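PDB 3MT1: putative carboxynorspermidine decarboxylase protein from Sinorhizobium meliloti, which probably catalyses the pyridoxal 5'-phosphate-dependent decarboxylation of carboxynorspermidine and carboxyspermidine in polyamine biosynthesis. Local coordinates for residues B[193-198]-B[228-233]. Numbering follows the deposited sequence.
Sequences WVSLGG and YLEPGE. With SO4 (sulfate ion), chain D.
S195 and E230 meet through their polar tips: S195 OG gives its proton to E230 OE2 at 2.6 Å, approaching on the anti side of that oxygen, 29° out of the carboxylate plane. The same OG accepts a hydrogen bond from G197 N, closing an ST turn. E230 reaches the serine with its chain extended beyond CG (chi2 170°), CB and CG lying along the G197 backbone; CB comes within 3.5 Å of G197 C. An alanine in place of E230 would probably leave S195 OG without its acceptor and open a gap beside G197. Y228 N to V194 O and L196 N to Y228 O, both 2.8 Å, pair strands 193-195 and 226-229 in parallel, the last two strands of the (beta/alpha)8 barrel of this fold-type III decarboxylase, joined by helix 209-223 in a beta-alpha-beta unit. Beyond the strands E230 N still bonds G197 O, but from above the carbonyl plane. A side chain at G198 would run into E230 O, 3.3 Å from G198 CA. At the strand end the packing is apolar and buried: Y228 turns a ring edge to W193 CB, 4.1 Å from CE2, and carries its hydroxyl away to K95, while W193 NE1 bonds N157. Past E230 the segments part: G232 N and E233 N, the latter 2.8 Å from O2, hold a sulfate, and E233, a predicted substrate-binding residue, is partly exposed.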
ATOM      1  N   TRP B 193      24.021 -25.257 -10.004  1.00 46.55           N
ATOM      2  CA  TRP B 193      23.485 -23.940 -10.393  1.00 44.03           C
ATOM      3  C   TRP B 193      23.514 -22.925  -9.269  1.00 42.80           C
ATOM      4  O   TRP B 193      23.432 -23.278  -8.098  1.00 43.11           O
ATOM      5  CB  TRP B 193      22.075 -24.026 -10.981  1.00 42.27           C
ATOM      6  CG  TRP B 193      21.059 -24.603 -10.054  1.00 43.57           C
ATOM      7  CD1 TRP B 193      20.675 -25.898  -9.994  1.00 45.11           C
ATOM      8  CD2 TRP B 193      20.291 -23.908  -9.037  1.00 43.12           C
ATOM      9  NE1 TRP B 193      19.704 -26.063  -9.018  1.00 45.36           N
ATOM     10  CE2 TRP B 193      19.462 -24.867  -8.413  1.00 41.89           C
ATOM     11  CE3 TRP B 193      20.236 -22.579  -8.598  1.00 43.92           C
ATOM     12  CZ2 TRP B 193      18.589 -24.556  -7.375  1.00 43.01           C
ATOM     13  CZ3 TRP B 193      19.359 -22.262  -7.552  1.00 45.94           C
ATOM     14  CH2 TRP B 193      18.542 -23.256  -6.958  1.00 44.10           C
ATOM     15  N   VAL B 194      23.605 -21.656  -9.656  1.00 41.86           N
ATOM     16  CA  VAL B 194      23.661 -20.522  -8.729  1.00 41.56           C
ATOM     17  C   VAL B 194      22.818 -19.384  -9.258  1.00 40.30           C
ATOM     18  O   VAL B 194      22.853 -19.078 -10.451  1.00 40.25           O
ATOM     19  CB  VAL B 194      25.093 -19.966  -8.582  1.00 42.41           C
ATOM     20  CG1 VAL B 194      25.091 -18.737  -7.688  1.00 43.02           C
ATOM     21  CG2 VAL B 194      26.003 -21.004  -7.981  1.00 44.43           C
ATOM     22  N   SER B 195      22.059 -18.759  -8.374  1.00 39.86           N
ATOM     23  CA  SER B 195      21.321 -17.580  -8.740  1.00 39.70           C
ATOM     24  C   SER B 195      21.953 -16.404  -8.049  1.00 41.13           C
ATOM     25  O   SER B 195      22.071 -16.370  -6.800  1.00 41.91           O
ATOM     26  CB  SER B 195      19.871 -17.680  -8.308  1.00 39.15           C
ATOM     27  OG  SER B 195      19.416 -16.380  -7.926  1.00 39.73           O
ATOM     28  N   LEU B 196      22.355 -15.430  -8.849  1.00 41.36           N
ATOM     29  CA  LEU B 196      23.001 -14.270  -8.286  1.00 42.14           C
ATOM     30  C   LEU B 196      22.036 -13.158  -7.907  1.00 41.31           C
ATOM     31  O   LEU B 196      22.483 -12.092  -7.534  1.00 41.84           O
ATOM     32  CB  LEU B 196      24.090 -13.754  -9.219  1.00 43.61           C
ATOM     33  CG  LEU B 196      25.262 -14.716  -9.354  1.00 44.74           C
ATOM     34  CD1 LEU B 196      26.213 -14.237 -10.470  1.00 45.59           C
ATOM     35  CD2 LEU B 196      25.957 -14.893  -7.999  1.00 44.54           C
ATOM     36  N   GLY B 197      20.729 -13.414  -7.984  1.00 39.84           N
ATOM     37  CA  GLY B 197      19.717 -12.415  -7.630  1.00 38.46           C
ATOM     38  C   GLY B 197      19.592 -11.202  -8.543  1.00 38.05           C
ATOM     39  O   GLY B 197      19.962 -11.245  -9.717  1.00 39.00           O
ATOM     40  N   GLY B 198      19.063 -10.117  -7.992  1.00 37.25           N
ATOM     41  CA  GLY B 198      18.786  -8.918  -8.736  1.00 37.40           C
ATOM     42  C   GLY B 198      19.555  -7.755  -8.156  1.00 39.45           C
ATOM     43  O   GLY B 198      20.651  -7.914  -7.609  1.00 40.59           O
ATOM     44  N   TYR B 228      22.005 -17.949 -12.869  1.00 41.67           N
ATOM     45  CA  TYR B 228      20.729 -17.226 -12.961  1.00 40.38           C
ATOM     46  C   TYR B 228      20.870 -15.783 -12.494  1.00 39.95           C
ATOM     47  O   TYR B 228      21.513 -15.499 -11.483  1.00 40.79           O
ATOM     48  CB  TYR B 228      19.653 -17.928 -12.163  1.00 38.81           C
ATOM     49  CG  TYR B 228      19.273 -19.215 -12.810  1.00 39.70           C
ATOM     50  CD1 TYR B 228      18.265 -19.265 -13.781  1.00 37.60           C
ATOM     51  CD2 TYR B 228      19.931 -20.384 -12.471  1.00 38.62           C
ATOM     52  CE1 TYR B 228      17.911 -20.466 -14.383  1.00 36.63           C
ATOM     53  CE2 TYR B 228      19.591 -21.587 -13.064  1.00 39.26           C
ATOM     54  CZ  TYR B 228      18.596 -21.631 -14.021  1.00 38.33           C
ATOM     55  OH  TYR B 228      18.309 -22.851 -14.608  1.00 34.20           O
ATOM     56  N   LEU B 229      20.289 -14.881 -13.263  1.00 39.47           N
ATOM     57  CA  LEU B 229      20.129 -13.523 -12.854  1.00 39.21           C
ATOM     58  C   LEU B 229      18.646 -13.358 -12.582  1.00 38.94           C
ATOM     59  O   LEU B 229      17.820 -14.003 -13.245  1.00 38.14           O
ATOM     60  CB  LEU B 229      20.576 -12.601 -13.963  1.00 39.21           C
ATOM     61  CG  LEU B 229      22.062 -12.548 -14.314  1.00 40.60           C
ATOM     62  CD1 LEU B 229      22.243 -11.707 -15.544  1.00 40.10           C
ATOM     63  CD2 LEU B 229      22.923 -11.991 -13.178  1.00 39.71           C
ATOM     64  N   GLU B 230      18.308 -12.507 -11.604  1.00 39.12           N
ATOM     65  CA  GLU B 230      16.901 -12.218 -11.267  1.00 38.79           C
ATOM     66  C   GLU B 230      16.579 -10.743 -11.468  1.00 38.31           C
ATOM     67  O   GLU B 230      16.271 -10.028 -10.517  1.00 38.81           O
ATOM     68  CB  GLU B 230      16.638 -12.559  -9.817  1.00 38.68           C
ATOM     69  CG  GLU B 230      16.584 -14.024  -9.458  1.00 43.47           C
ATOM     70  CD  GLU B 230      16.559 -14.241  -7.933  1.00 51.88           C
ATOM     71  OE1 GLU B 230      15.952 -13.414  -7.188  1.00 54.61           O
ATOM     72  OE2 GLU B 230      17.156 -15.244  -7.464  1.00 57.23           O
ATOM     73  N   PRO B 231      16.666 -10.248 -12.703  1.00 38.13           N
ATOM     74  CA  PRO B 231      16.441  -8.796 -12.754  1.00 37.64           C
ATOM     75  C   PRO B 231      14.998  -8.372 -12.483  1.00 37.22           C
ATOM     76  O   PRO B 231      14.089  -8.751 -13.226  1.00 36.73           O
ATOM     77  CB  PRO B 231      16.780  -8.462 -14.200  1.00 39.00           C
ATOM     78  CG  PRO B 231      16.510  -9.801 -14.966  1.00 37.01           C
ATOM     79  CD  PRO B 231      17.018 -10.822 -14.022  1.00 37.12           C
ATOM     80  N   GLY B 232      14.796  -7.551 -11.455  1.00 37.11           N
ATOM     81  CA  GLY B 232      13.509  -6.873 -11.256  1.00 36.78           C
ATOM     82  C   GLY B 232      13.512  -5.518 -11.942  1.00 37.56           C
ATOM     83  O   GLY B 232      13.176  -5.374 -13.128  1.00 38.37           O
ATOM     84  N   GLU B 233      13.943  -4.517 -11.198  1.00 38.72           N
ATOM     85  CA  GLU B 233      14.100  -3.157 -11.708  1.00 39.36           C
ATOM     86  C   GLU B 233      14.792  -3.071 -13.059  1.00 38.99           C
ATOM     87  O   GLU B 233      14.397  -2.272 -13.918  1.00 40.99           O
ATOM     88  CB  GLU B 233      14.833  -2.306 -10.683  1.00 40.12           C
ATOM     89  CG  GLU B 233      14.764  -0.802 -10.996  1.00 45.34           C
ATOM     90  CD  GLU B 233      13.358  -0.162 -10.777  1.00 48.15           C
ATOM     91  OE1 GLU B 233      12.622  -0.578  -9.839  1.00 46.35           O
ATOM     92  OE2 GLU B 233      13.017   0.772 -11.560  1.00 49.21           O
TER
HETATM   93  S   SO4 D 401      15.483  -5.810  -8.082  1.00 50.97           S
HETATM   94  O1  SO4 D 401      16.313  -4.980  -7.221  1.00 51.75           O
HETATM   95  O2  SO4 D 401      14.306  -5.083  -8.525  1.00 49.24           O
HETATM   96  O3  SO4 D 401      16.334  -6.126  -9.236  1.00 53.90           O
HETATM   97  O4  SO4 D 401      15.097  -7.061  -7.413  1.00 51.95           O